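Local coordinates for autolysin E (PDB 4PI7), which probably cleaves the glycan strands of peptidoglycan as an endo-beta-N-acetylglucosaminidase of the lysozyme clan, acting in cell-wall turnover, at residues V107-G112 and Y128-I133. Numbering follows the deposited sequence.
Sequences VETGNG and YNFFGI. With AMU (N-acetyl-beta-muramic acid), chain B.
In Glu108, CG lies trans to the backbone N (chi1 -174°) and the chain then bends at chi2 (61°). This lays the side chain along the backbone of Phe130-Gly132. Glu108 CB comes to 3.4 Å from Phe130 O. Glu108 CG sits 3.4 Å from Gly132 N, with the carboxylate lying beside Gly132, whose phi is positive. Glu108 OE2 is 3.7 Å from Gly132 CA.

One residue on, Thr109 turns its methyl to the other segment. Thr109 CG2 meets Phe130 CD1 obliquely at 3.7 Å. The other branch, Thr109 OG1, faces its own segment and accepts from Gly112 N at 2.9 Å, an ST motif. OG1 also bonds to Ala105 O, so both branches of Thr109 are engaged. After helix 98-109 the chain turns off at Gly110, with positive phi, in a Schellman motif. The Phe130 ring also packs on Pro156 and Ile160 of helix 156-172, while the Phe131 ring meets His104 edge-to-face.

Asn129 braces the loop from within. Asn129 ND2 donates to Ile133 O at 2.8 Å, with that oxygen close to the amide plane. Its OD1 takes weak bonds from the backbone N atoms of Phe131 and Ile133. Asn129 thus ties the same turn that meets the sugar: Gly132 O lies 3.4 Å from C7 of the bound N-acetylmuramic acid, which also bonds to Gly134 N.

The contact therefore joins the C-terminal end of helix 98-109 to a loop of the glycan site. Across it, mainly carbon atoms of Glu108 and Thr109 do the touching, against backbone and ring, with no polar pair between the two segments. Phe130 O is buried without a polar partner, probably at some energetic cost.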
# COMPACT_ATOMS: atom_id res chain seq x y z
N VAL A 107 1.07 7.87 -3.59
CA VAL A 107 1.29 7.08 -4.82
C VAL A 107 -0.02 6.74 -5.50
O VAL A 107 -0.24 7.09 -6.72
CB VAL A 107 2.17 5.84 -4.58
CG1 VAL A 107 2.33 5.06 -5.91
CG2 VAL A 107 3.53 6.26 -4.07
N GLU A 108 -0.96 6.17 -4.76
CA GLU A 108 -2.19 5.65 -5.31
C GLU A 108 -3.07 6.76 -5.87
O GLU A 108 -3.78 6.50 -6.84
CB GLU A 108 -2.96 4.93 -4.21
CG GLU A 108 -4.19 4.21 -4.64
CD GLU A 108 -3.90 3.11 -5.67
OE1 GLU A 108 -4.47 3.15 -6.77
OE2 GLU A 108 -3.12 2.19 -5.35
N THR A 109 -3.01 7.97 -5.32
CA THR A 109 -3.92 9.05 -5.71
C THR A 109 -3.28 10.06 -6.63
O THR A 109 -3.89 11.08 -6.96
CB THR A 109 -4.47 9.79 -4.47
OG1 THR A 109 -3.42 10.46 -3.81
CG2 THR A 109 -5.22 8.86 -3.55
N GLY A 110 -2.05 9.81 -7.09
CA GLY A 110 -1.37 10.82 -7.89
C GLY A 110 -1.15 12.09 -7.14
O GLY A 110 -1.52 13.15 -7.60
N ASN A 111 -0.53 12.00 -5.95
CA ASN A 111 -0.24 13.16 -5.14
C ASN A 111 -1.53 13.88 -4.81
O ASN A 111 -1.56 15.08 -4.66
CB ASN A 111 0.78 14.12 -5.79
CG ASN A 111 2.21 13.76 -5.47
OD1 ASN A 111 3.13 14.13 -6.21
ND2 ASN A 111 2.42 12.98 -4.43
N GLY A 112 -2.58 13.11 -4.63
CA GLY A 112 -3.89 13.61 -4.22
C GLY A 112 -4.69 14.31 -5.29
O GLY A 112 -5.80 14.81 -5.02
N TYR A 128 -15.05 7.04 -1.65
CA TYR A 128 -13.61 7.42 -1.76
C TYR A 128 -12.75 6.22 -1.41
O TYR A 128 -13.14 5.37 -0.61
CB TYR A 128 -13.28 8.59 -0.82
CG TYR A 128 -14.05 9.86 -1.16
CD1 TYR A 128 -15.33 10.04 -0.66
CD2 TYR A 128 -13.51 10.82 -1.97
CE1 TYR A 128 -16.04 11.18 -1.01
CE2 TYR A 128 -14.20 11.97 -2.33
CZ TYR A 128 -15.48 12.11 -1.82
OH TYR A 128 -16.21 13.24 -2.15
N ASN A 129 -11.58 6.18 -2.03
CA ASN A 129 -10.64 5.04 -1.83
C ASN A 129 -9.26 5.53 -2.16
O ASN A 129 -8.98 5.85 -3.27
CB ASN A 129 -11.06 3.93 -2.79
CG ASN A 129 -10.37 2.62 -2.52
OD1 ASN A 129 -9.25 2.56 -1.98
ND2 ASN A 129 -11.09 1.53 -2.77
N PHE A 130 -8.38 5.63 -1.14
CA PHE A 130 -7.09 6.23 -1.35
C PHE A 130 -5.94 5.19 -1.31
O PHE A 130 -4.77 5.57 -1.39
CB PHE A 130 -6.81 7.30 -0.29
CG PHE A 130 -7.77 8.48 -0.32
CD1 PHE A 130 -8.31 8.94 -1.50
CD2 PHE A 130 -8.09 9.13 0.87
CE1 PHE A 130 -9.20 10.03 -1.51
CE2 PHE A 130 -8.95 10.20 0.87
CZ PHE A 130 -9.51 10.65 -0.31
N PHE A 131 -6.29 3.91 -1.23
CA PHE A 131 -5.28 2.86 -1.09
C PHE A 131 -5.41 1.71 -2.05
O PHE A 131 -4.84 0.61 -1.79
CB PHE A 131 -5.22 2.39 0.38
CG PHE A 131 -4.92 3.49 1.37
CD1 PHE A 131 -3.64 3.94 1.63
CD2 PHE A 131 -5.97 4.13 1.98
CE1 PHE A 131 -3.39 5.00 2.50
CE2 PHE A 131 -5.75 5.13 2.88
CZ PHE A 131 -4.48 5.61 3.13
N GLY A 132 -6.19 1.89 -3.10
CA GLY A 132 -6.30 0.79 -4.08
C GLY A 132 -6.88 -0.48 -3.55
O GLY A 132 -6.44 -1.58 -3.95
N ILE A 133 -7.89 -0.39 -2.68
CA ILE A 133 -8.49 -1.50 -1.99
C ILE A 133 -9.74 -1.94 -2.72
O ILE A 133 -10.76 -1.22 -2.78
CB ILE A 133 -8.80 -1.17 -0.51
CG1 ILE A 133 -7.51 -0.79 0.23
CG2 ILE A 133 -9.46 -2.33 0.18
CD1 ILE A 133 -7.76 -0.04 1.53
C1 AMU B . -4.90 -5.67 -6.29
C2 AMU B . -5.78 -6.05 -5.11
C3 AMU B . -5.55 -7.52 -4.83
C4 AMU B . -5.75 -8.36 -6.10
C5 AMU B . -4.95 -7.80 -7.26
C6 AMU B . -5.26 -8.55 -8.56
C7 AMU B . -6.33 -4.84 -3.00
C8 AMU B . -5.68 -4.19 -1.83
C9 AMU B . -5.76 -8.23 -2.55
C10 AMU B . -6.70 -8.00 -1.41
C11 AMU B . -5.21 -9.66 -2.52
O1 AMU B . -5.05 -4.29 -6.63
O3 AMU B . -6.42 -8.00 -3.80
O4 AMU B . -5.30 -9.68 -5.76
O5 AMU B . -5.29 -6.42 -7.43
O6 AMU B . -4.43 -8.04 -9.62
O7 AMU B . -7.54 -4.92 -3.12
O10 AMU B . -6.25 -7.63 -0.30
O11 AMU B . -7.96 -8.17 -1.55
N2 AMU B . -5.46 -5.31 -3.88